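Local coordinates for mandelate racemase/muconate lactonizing protein (Alicyclobacillus acidocaldarius LAA1, PDB 3QLD), which is of unknown individual function but belongs to the enolase superfamily, pairing an N-terminal capping domain with a C-terminal modified TIM barrel, at residues R135-V140 against F342-V347; R166-K171 against L191-D196; G124-G129 against V350-G355. All coordinates share one frame; numbering follows the deposited sequence.

Interaction 1: R135-V140 against F342-V347; sequences RDRVEV and FVEPGV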
loop_
_atom_site.group_PDB
_atom_site.type_symbol
_atom_site.label_atom_id
_atom_site.label_comp_id
_atom_site.label_asym_id
_atom_site.label_seq_id
_atom_site.Cartn_x
_atom_site.Cartn_y
_atom_site.Cartn_z
ATOM N N ARG A 135 -3.330 -30.591 -11.075
ATOM C CA ARG A 135 -4.631 -31.089 -10.604
ATOM C C ARG A 135 -5.732 -30.875 -11.668
ATOM O O ARG A 135 -5.759 -29.849 -12.354
ATOM C CB ARG A 135 -4.987 -30.393 -9.303
ATOM C CG ARG A 135 -3.742 -30.057 -8.548
ATOM C CD ARG A 135 -3.914 -29.060 -7.434
ATOM N NE ARG A 135 -3.468 -29.662 -6.186
ATOM C CZ ARG A 135 -4.295 -30.298 -5.361
ATOM N NH1 ARG A 135 -5.593 -30.370 -5.666
ATOM N NH2 ARG A 135 -3.842 -30.837 -4.229
ATOM N N ASP A 136 -6.634 -31.844 -11.824
ATOM C CA ASP A 136 -7.656 -31.727 -12.853
ATOM C C ASP A 136 -8.933 -31.186 -12.273
ATOM O O ASP A 136 -9.735 -30.603 -12.976
ATOM C CB ASP A 136 -7.899 -33.089 -13.532
ATOM C CG ASP A 136 -6.894 -33.355 -14.646
ATOM O OD1 ASP A 136 -7.056 -32.711 -15.717
ATOM O OD2 ASP A 136 -5.959 -34.183 -14.448
ATOM N N ARG A 137 -9.096 -31.388 -10.966
ATOM C CA ARG A 137 -10.239 -30.907 -10.195
ATOM C C ARG A 137 -9.774 -30.323 -8.853
ATOM O O ARG A 137 -8.652 -30.623 -8.392
ATOM C CB ARG A 137 -11.181 -32.039 -9.890
ATOM C CG ARG A 137 -11.736 -32.651 -11.115
ATOM C CD ARG A 137 -12.616 -33.842 -10.743
ATOM N NE ARG A 137 -13.240 -34.345 -11.963
ATOM C CZ ARG A 137 -14.449 -34.912 -12.029
ATOM N NH1 ARG A 137 -15.191 -35.065 -10.930
ATOM N NH2 ARG A 137 -14.913 -35.324 -13.216
ATOM N N VAL A 138 -10.628 -29.488 -8.261
ATOM C CA VAL A 138 -10.345 -28.871 -6.963
ATOM C C VAL A 138 -11.576 -28.937 -6.087
ATOM O O VAL A 138 -12.718 -28.831 -6.588
ATOM C CB VAL A 138 -9.840 -27.404 -7.113
ATOM C CG1 VAL A 138 -8.546 -27.343 -8.023
ATOM C CG2 VAL A 138 -10.930 -26.563 -7.735
ATOM N N GLU A 139 -11.381 -29.125 -4.778
ATOM C CA GLU A 139 -12.517 -29.138 -3.885
ATOM C C GLU A 139 -12.812 -27.721 -3.401
ATOM O O GLU A 139 -11.900 -26.917 -3.358
ATOM C CB GLU A 139 -12.251 -29.924 -2.635
ATOM C CG GLU A 139 -11.518 -31.239 -2.770
ATOM C CD GLU A 139 -11.359 -31.866 -1.383
ATOM O OE1 GLU A 139 -10.521 -31.368 -0.579
ATOM O OE2 GLU A 139 -12.092 -32.827 -1.096
ATOM N N VAL A 140 -14.041 -27.479 -2.945
ATOM C CA VAL A 140 -14.583 -26.127 -2.762
ATOM C C VAL A 140 -15.060 -26.042 -1.316
ATOM O O VAL A 140 -15.663 -26.996 -0.845
ATOM C CB VAL A 140 -15.785 -25.886 -3.732
ATOM C CG1 VAL A 140 -16.425 -24.547 -3.416
ATOM C CG2 VAL A 140 -15.336 -25.960 -5.188
ATOM N N PHE A 342 -20.349 -26.767 -10.221
ATOM C CA PHE A 342 -19.795 -28.025 -9.763
ATOM C C PHE A 342 -19.748 -29.048 -10.909
ATOM O O PHE A 342 -20.723 -29.156 -11.672
ATOM C CB PHE A 342 -20.687 -28.584 -8.656
ATOM C CG PHE A 342 -20.543 -27.905 -7.306
ATOM C CD1 PHE A 342 -19.285 -27.573 -6.777
ATOM C CD2 PHE A 342 -21.679 -27.644 -6.531
ATOM C CE1 PHE A 342 -19.160 -26.981 -5.502
ATOM C CE2 PHE A 342 -21.572 -27.047 -5.269
ATOM C CZ PHE A 342 -20.304 -26.725 -4.739
ATOM N N VAL A 343 -18.623 -29.748 -11.064
ATOM C CA VAL A 343 -18.578 -30.960 -11.900
ATOM C C VAL A 343 -19.154 -32.211 -11.150
ATOM O O VAL A 343 -19.697 -33.149 -11.770
ATOM C CB VAL A 343 -17.142 -31.232 -12.457
ATOM C CG1 VAL A 343 -16.114 -31.434 -11.347
ATOM C CG2 VAL A 343 -17.139 -32.414 -13.410
ATOM N N GLU A 344 -18.986 -32.211 -9.831
ATOM C CA GLU A 344 -19.620 -33.150 -8.878
ATOM C C GLU A 344 -19.872 -32.324 -7.621
ATOM O O GLU A 344 -19.293 -31.238 -7.488
ATOM C CB GLU A 344 -18.702 -34.347 -8.522
ATOM C CG GLU A 344 -18.307 -35.298 -9.652
ATOM C CD GLU A 344 -19.467 -36.075 -10.300
ATOM O OE1 GLU A 344 -20.610 -36.067 -9.772
ATOM O OE2 GLU A 344 -19.230 -36.701 -11.370
ATOM N N PRO A 345 -20.728 -32.791 -6.686
ATOM C CA PRO A 345 -20.953 -31.888 -5.545
ATOM C C PRO A 345 -19.636 -31.513 -4.813
ATOM O O PRO A 345 -18.754 -32.375 -4.592
ATOM C CB PRO A 345 -21.945 -32.673 -4.655
ATOM C CG PRO A 345 -22.709 -33.530 -5.690
ATOM C CD PRO A 345 -21.635 -33.958 -6.660
ATOM N N GLY A 346 -19.461 -30.215 -4.531
ATOM C CA GLY A 346 -18.265 -29.738 -3.849
ATOM C C GLY A 346 -16.989 -29.705 -4.666
ATOM O O GLY A 346 -15.901 -29.417 -4.125
ATOM N N VAL A 347 -17.084 -29.989 -5.963
ATOM C CA VAL A 347 -15.899 -30.091 -6.805
ATOM C C VAL A 347 -16.054 -29.299 -8.095
ATOM O O VAL A 347 -17.136 -29.276 -8.687
ATOM C CB VAL A 347 -15.589 -31.558 -7.192
ATOM C CG1 VAL A 347 -14.239 -31.647 -7.929
ATOM C CG2 VAL A 347 -15.605 -32.470 -5.972
#

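Interaction 2: R166-K171 against L191-D196; sequences RRVKLK and LAIAAD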
loop_
_atom_site.group_PDB
_atom_site.type_symbol
_atom_site.label_atom_id
_atom_site.label_comp_id
_atom_site.label_asym_id
_atom_site.label_seq_id
_atom_site.Cartn_x
_atom_site.Cartn_y
_atom_site.Cartn_z
ATOM N N ARG A 166 -16.656 -29.331 0.694
ATOM C CA ARG A 166 -15.711 -30.252 1.312
ATOM C C ARG A 166 -14.990 -29.597 2.505
ATOM O O ARG A 166 -14.138 -30.211 3.167
ATOM C CB ARG A 166 -14.730 -30.758 0.260
ATOM C CG ARG A 166 -15.439 -31.638 -0.834
ATOM C CD ARG A 166 -16.090 -32.930 -0.232
ATOM N NE ARG A 166 -16.296 -33.921 -1.311
ATOM C CZ ARG A 166 -15.319 -34.373 -2.108
ATOM N NH1 ARG A 166 -14.079 -33.949 -1.939
ATOM N NH2 ARG A 166 -15.563 -35.249 -3.076
ATOM N N ARG A 167 -15.359 -28.348 2.779
ATOM C CA ARG A 167 -14.830 -27.615 3.958
ATOM C C ARG A 167 -15.876 -26.670 4.396
ATOM O O ARG A 167 -16.593 -26.093 3.544
ATOM C CB ARG A 167 -13.565 -26.847 3.595
ATOM C CG ARG A 167 -12.756 -26.330 4.820
ATOM C CD ARG A 167 -11.426 -25.646 4.460
ATOM N NE ARG A 167 -11.656 -24.448 3.630
ATOM C CZ ARG A 167 -10.732 -23.978 2.793
ATOM N NH1 ARG A 167 -9.532 -24.526 2.761
ATOM N NH2 ARG A 167 -10.967 -22.912 2.029
ATOM N N VAL A 168 -15.973 -26.434 5.699
ATOM C CA VAL A 168 -16.669 -25.215 6.094
ATOM C C VAL A 168 -15.701 -24.251 6.789
ATOM O O VAL A 168 -14.850 -24.711 7.587
ATOM C CB VAL A 168 -17.916 -25.440 7.030
ATOM C CG1 VAL A 168 -19.045 -26.179 6.252
ATOM C CG2 VAL A 168 -17.536 -26.142 8.351
ATOM N N LYS A 169 -15.874 -22.940 6.544
ATOM C CA LYS A 169 -15.044 -21.908 7.257
ATOM C C LYS A 169 -15.992 -21.036 8.043
ATOM O O LYS A 169 -16.863 -20.321 7.483
ATOM C CB LYS A 169 -14.180 -21.090 6.281
ATOM C CG LYS A 169 -13.267 -19.999 6.958
ATOM C CD LYS A 169 -12.211 -19.481 6.001
ATOM C CE LYS A 169 -12.794 -18.963 4.667
ATOM N NZ LYS A 169 -12.074 -17.761 4.089
ATOM N N LEU A 170 -15.879 -21.111 9.354
ATOM C CA LEU A 170 -16.722 -20.412 10.235
ATOM C C LEU A 170 -16.151 -19.037 10.626
ATOM O O LEU A 170 -15.005 -18.943 11.083
ATOM C CB LEU A 170 -16.820 -21.197 11.532
ATOM C CG LEU A 170 -17.230 -22.667 11.388
ATOM C CD1 LEU A 170 -17.603 -23.071 12.804
ATOM C CD2 LEU A 170 -18.484 -22.704 10.481
ATOM N N LYS A 171 -16.988 -17.992 10.539
ATOM C CA LYS A 171 -16.591 -16.679 11.067
ATOM C C LYS A 171 -16.639 -16.732 12.564
ATOM O O LYS A 171 -17.592 -17.250 13.138
ATOM C CB LYS A 171 -17.518 -15.580 10.517
ATOM C CG LYS A 171 -17.371 -15.413 9.032
ATOM C CD LYS A 171 -16.110 -14.588 8.671
ATOM C CE LYS A 171 -15.868 -14.598 7.147
ATOM N NZ LYS A 171 -15.308 -13.293 6.668
ATOM N N LEU A 191 -15.286 -33.671 9.112
ATOM C CA LEU A 191 -15.348 -32.545 8.178
ATOM C C LEU A 191 -14.144 -31.599 8.341
ATOM O O LEU A 191 -13.786 -31.256 9.471
ATOM C CB LEU A 191 -16.614 -31.769 8.444
ATOM C CG LEU A 191 -16.909 -30.512 7.645
ATOM C CD1 LEU A 191 -17.072 -30.870 6.174
ATOM C CD2 LEU A 191 -18.148 -30.080 8.214
ATOM N N ALA A 192 -13.514 -31.195 7.221
ATOM C CA ALA A 192 -12.487 -30.128 7.324
ATOM C C ALA A 192 -13.237 -28.853 7.790
ATOM O O ALA A 192 -14.182 -28.394 7.110
ATOM C CB ALA A 192 -11.782 -29.960 5.961
ATOM N N ILE A 193 -12.879 -28.315 8.969
ATOM C CA ILE A 193 -13.438 -27.051 9.493
ATOM C C ILE A 193 -12.285 -26.016 9.581
ATOM O O ILE A 193 -11.225 -26.333 10.163
ATOM C CB ILE A 193 -14.006 -27.252 10.910
ATOM C CG1 ILE A 193 -15.060 -28.403 10.980
ATOM C CG2 ILE A 193 -14.575 -25.973 11.508
ATOM C CD1 ILE A 193 -15.623 -28.584 12.369
ATOM N N ALA A 194 -12.490 -24.818 9.032
ATOM C CA ALA A 194 -11.518 -23.703 9.272
ATOM C C ALA A 194 -12.239 -22.557 9.955
ATOM O O ALA A 194 -13.508 -22.562 10.125
ATOM C CB ALA A 194 -10.805 -23.258 7.955
ATOM N N ALA A 195 -11.470 -21.573 10.449
ATOM C CA ALA A 195 -12.133 -20.460 11.122
ATOM C C ALA A 195 -11.547 -19.134 10.609
ATOM O O ALA A 195 -10.364 -19.065 10.280
ATOM C CB ALA A 195 -12.009 -20.518 12.652
ATOM N N ASP A 196 -12.397 -18.104 10.528
ATOM C CA ASP A 196 -11.886 -16.833 10.041
ATOM C C ASP A 196 -12.226 -15.769 11.062
ATOM O O ASP A 196 -13.376 -15.498 11.356
ATOM C CB ASP A 196 -12.437 -16.544 8.648
ATOM C CG ASP A 196 -12.107 -15.141 8.170
ATOM O OD1 ASP A 196 -11.238 -14.429 8.759
ATOM O OD2 ASP A 196 -12.696 -14.787 7.150
HETATM O O HOH W 1 -14.173 -32.525 4.780
#

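Interaction 3: G124-G129 against V350-G355; sequences GQPLVG and VPQCAG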
loop_
_atom_site.group_PDB
_atom_site.type_symbol
_atom_site.label_atom_id
_atom_site.label_comp_id
_atom_site.label_asym_id
_atom_site.label_seq_id
_atom_site.Cartn_x
_atom_site.Cartn_y
_atom_site.Cartn_z
ATOM N N GLY A 124 -2.691 -21.138 -28.524
ATOM C CA GLY A 124 -3.688 -22.219 -28.429
ATOM C C GLY A 124 -3.319 -23.300 -27.398
ATOM O O GLY A 124 -3.619 -24.476 -27.583
ATOM N N GLN A 125 -2.667 -22.890 -26.313
ATOM C CA GLN A 125 -2.290 -23.829 -25.257
ATOM C C GLN A 125 -3.107 -23.562 -24.010
ATOM O O GLN A 125 -3.342 -22.398 -23.689
ATOM C CB GLN A 125 -0.812 -23.643 -24.934
ATOM C CG GLN A 125 0.099 -24.047 -26.086
ATOM C CD GLN A 125 1.497 -24.422 -25.629
ATOM O OE1 GLN A 125 2.026 -23.849 -24.677
ATOM N NE2 GLN A 125 2.096 -25.400 -26.301
ATOM N N PRO A 126 -3.586 -24.624 -23.330
ATOM C CA PRO A 126 -4.243 -24.434 -22.054
ATOM C C PRO A 126 -3.403 -23.550 -21.101
ATOM O O PRO A 126 -2.205 -23.807 -20.870
ATOM C CB PRO A 126 -4.374 -25.859 -21.510
ATOM C CG PRO A 126 -4.607 -26.724 -22.796
ATOM C CD PRO A 126 -3.769 -25.999 -23.866
ATOM N N LEU A 127 -4.019 -22.481 -20.596
ATOM C CA LEU A 127 -3.347 -21.587 -19.626
ATOM C C LEU A 127 -2.840 -22.348 -18.413
ATOM O O LEU A 127 -1.710 -22.146 -18.003
ATOM C CB LEU A 127 -4.259 -20.406 -19.207
ATOM C CG LEU A 127 -3.640 -19.426 -18.170
ATOM C CD1 LEU A 127 -2.288 -18.817 -18.638
ATOM C CD2 LEU A 127 -4.613 -18.307 -17.949
ATOM N N VAL A 128 -3.644 -23.261 -17.866
ATOM C CA VAL A 128 -3.183 -24.048 -16.711
ATOM C C VAL A 128 -1.847 -24.902 -16.872
ATOM O O VAL A 128 -0.945 -24.877 -16.006
ATOM C CB VAL A 128 -4.330 -24.853 -16.093
ATOM C CG1 VAL A 128 -4.747 -26.019 -17.020
ATOM C CG2 VAL A 128 -3.913 -25.393 -14.721
ATOM N N GLY A 129 -1.698 -25.575 -18.019
ATOM C CA GLY A 129 -0.462 -26.307 -18.348
ATOM C C GLY A 129 0.679 -25.329 -18.536
ATOM O O GLY A 129 1.869 -25.635 -18.269
ATOM N N VAL A 350 -11.109 -27.887 -13.073
ATOM C CA VAL A 350 -10.144 -26.898 -13.489
ATOM C C VAL A 350 -10.282 -26.539 -14.967
ATOM O O VAL A 350 -10.171 -27.407 -15.809
ATOM C CB VAL A 350 -8.729 -27.420 -13.171
ATOM C CG1 VAL A 350 -7.617 -26.537 -13.772
ATOM C CG2 VAL A 350 -8.558 -27.573 -11.681
ATOM N N PRO A 351 -10.491 -25.226 -15.284
ATOM C CA PRO A 351 -10.554 -24.706 -16.655
ATOM C C PRO A 351 -9.349 -25.089 -17.537
ATOM O O PRO A 351 -8.157 -24.853 -17.190
ATOM C CB PRO A 351 -10.583 -23.162 -16.451
ATOM C CG PRO A 351 -11.351 -23.007 -15.127
ATOM C CD PRO A 351 -10.878 -24.202 -14.278
ATOM N N GLN A 352 -9.665 -25.657 -18.697
ATOM C CA GLN A 352 -8.631 -26.040 -19.646
ATOM C C GLN A 352 -8.517 -25.065 -20.811
ATOM O O GLN A 352 -7.769 -25.315 -21.746
ATOM C CB GLN A 352 -8.877 -27.492 -20.142
ATOM C CG GLN A 352 -8.732 -28.532 -19.025
ATOM C CD GLN A 352 -7.300 -28.635 -18.456
ATOM O OE1 GLN A 352 -6.271 -28.396 -19.155
ATOM N NE2 GLN A 352 -7.224 -28.956 -17.191
ATOM N N CYS A 353 -9.209 -23.930 -20.733
ATOM C CA CYS A 353 -9.176 -22.937 -21.802
ATOM C C CYS A 353 -7.773 -22.430 -22.090
ATOM O O CYS A 353 -6.983 -22.167 -21.171
ATOM C CB CYS A 353 -10.113 -21.764 -21.490
ATOM S SG CYS A 353 -9.835 -21.083 -19.770
ATOM N N ALA A 354 -7.466 -22.314 -23.381
ATOM C CA ALA A 354 -6.322 -21.578 -23.859
ATOM C C ALA A 354 -6.812 -20.140 -23.814
ATOM O O ALA A 354 -7.187 -19.573 -24.855
ATOM C CB ALA A 354 -5.970 -21.961 -25.330
ATOM N N GLY A 355 -6.855 -19.558 -22.614
ATOM C CA GLY A 355 -7.393 -18.210 -22.480
ATOM C C GLY A 355 -8.897 -18.202 -22.259
ATOM O O GLY A 355 -9.634 -19.015 -22.812
#

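Interaction 1: R135-V140 against F342-V347
This contact lies where the first strand of the enolase-type barrel, 137-144, meets the chain that leads into its antiparallel partner, strand 347-349. A type II turn from Glu344 to Val347 leads into that strand. Gly346 has the positive phi (74°) that favours glycine there. Glu139 and Val347 form an antiparallel non-hydrogen-bonded pair. Beside it, Val140 N gives a weak, bent bond of 2.9 Å to Gly346 O. The CA-H of Val347 also points at Val138 O. Arg137 is extended from CG to NE and crosses Val347 at about a right angle, its CB 3.7 Å from Val347 CG1. Its guanidinium has Val343 CG1 against one face. Glu344 CG meets the edge of that group, 3.4 Å from Arg137 NH1. The carboxylate of Glu344 is nearly coplanar with the guanidinium, but OE2 stays 4.4 Å from Arg137 NH1, too far for a salt bridge. Val140 CB lies in the plane of the Phe342 ring, 4.0 Å from its CE1. Gly346 N sits over the ring centre. Phe165 packs edge-to-face with Phe342, and Glu139 is salt-bridged to Arg166. Val138 faces the other way, onto Leu310 and Ala313 of helix 303-313.

Interaction 2: R166-K171 against L191-D196
Strands 167-171 and 192-196, adjacent in the wall of the enolase-type barrel, run parallel with 26° between their directions and share four backbone hydrogen bonds. Val168 and Leu170 donate from N to Ala192 O and Ala194 O. Their own carbonyls accept from Ala194 N and Asp196 N. The straightest is Ala194 N to Val168 O, 2.8 Å at 168°, with the donor in the carbonyl plane. Leu170 N and Asp196 N stand above the planes of the carbonyls they bond. A water extends the ladder, donating to Arg166 O and accepting from Ala192 N. Val168, Leu170, Ile193 and Ala195 share one face of the sheet. There Val168 CG2 meets Leu191 CD2 at 4.0 Å, and Leu170 CG lies 4.2 Å from Ile193 CG2. Leu170 and Ile193 also touch helix 178-187, the crossover of this beta-alpha-beta unit. Arg167, Lys169, Lys171, Ala194 and Asp196 are on the other face. Lys169 and Lys171 form a Lys-X-Lys pattern, as in relatives of this superfamily. Lys169 CG rests 3.9 Å from Asp196 CB. Lys171 bends at chi2 (-79°) and lies alongside Asp196, its NZ 3.0 Å from Asp196 OD2 in a salt bridge whose hydrogen bond is weak. Lys169 NZ, 4.3 Å from the same Asp196 OD2, is salt-bridged to Asp323 and Glu221, while Arg167 NH1 is hydrogen-bonded to Gln218 and NH2 salt-bridged to Asp323. Asp196 OD1 takes the N-H of Asn198, which helps fix the carboxylate. Two ammonium groups near one oxygen probably keep Asp196 ionised, and the acids around Lys169 would favour its protonated form.

Interaction 3: G124-G129 against V350-G355
In this enolase-type fold, the contact joins the loop between helices 105-123 and 127-130, with the start of the latter, to the loop that follows strand 347-349 of the barrel. One backbone hydrogen bond links the two. Leu127 N, in the first turn of helix 127-130, donates to Cys353 O at 3.0 Å. The bond is nearly straight (168°), and the donor lies in the carbonyl plane on a lone pair. Pro126 is the N-cap, so Cys353 O serves an amide at the helix start. A CA-H contact runs the other way, from Ala354 CA to Gln125 O at 3.1 Å. Ala354 is the centre of an inverse gamma turn, and its CB rests against the Gly124-Gln125 backbone. Apolar contacts gather around Val128. Its CG2 meets Val350 CG1 at 4.0 Å, the side chains crossing at about a right angle. Leu127 turns to Trp116 and Ala120 of helix 105-123. Mixed contacts involve Gln352, whose chain bends at chi2 (-65°) and brings its amide over Val128. Pro126 CB touches Gln352 O at 3.4 Å. Val128 CG1, in the crowded position between backbone N and carbonyl carbon, lies 3.5 Å from Gln352 OE1 and 3.6 Å from Pro351 O.

In the fold
Interaction 2 is the buried one, a parallel strand pair in the barrel wall. Interactions 1 and 3 are partly buried and join distant parts of the chain. Interactions 1 and 2 meet on one sheet, where strands 137-144 and 167-171 are neighbours. Val140 O probably accepts a bond from Arg166 N. Interactions 1 and 3 use successive parts of the same two regions of the chain: helix 127-130 precedes strand 137-144, and strand 347-349 runs on into 350-355. Val350 N probably bonds Asp136 O. Interactions 2 and 3 are about 13 Å apart at their nearest atoms. Charged side chains crowd one face of interaction 2, interaction 3 has none, and interaction 1 sets an exposed Arg137 on apolar side chains beside a strand pair.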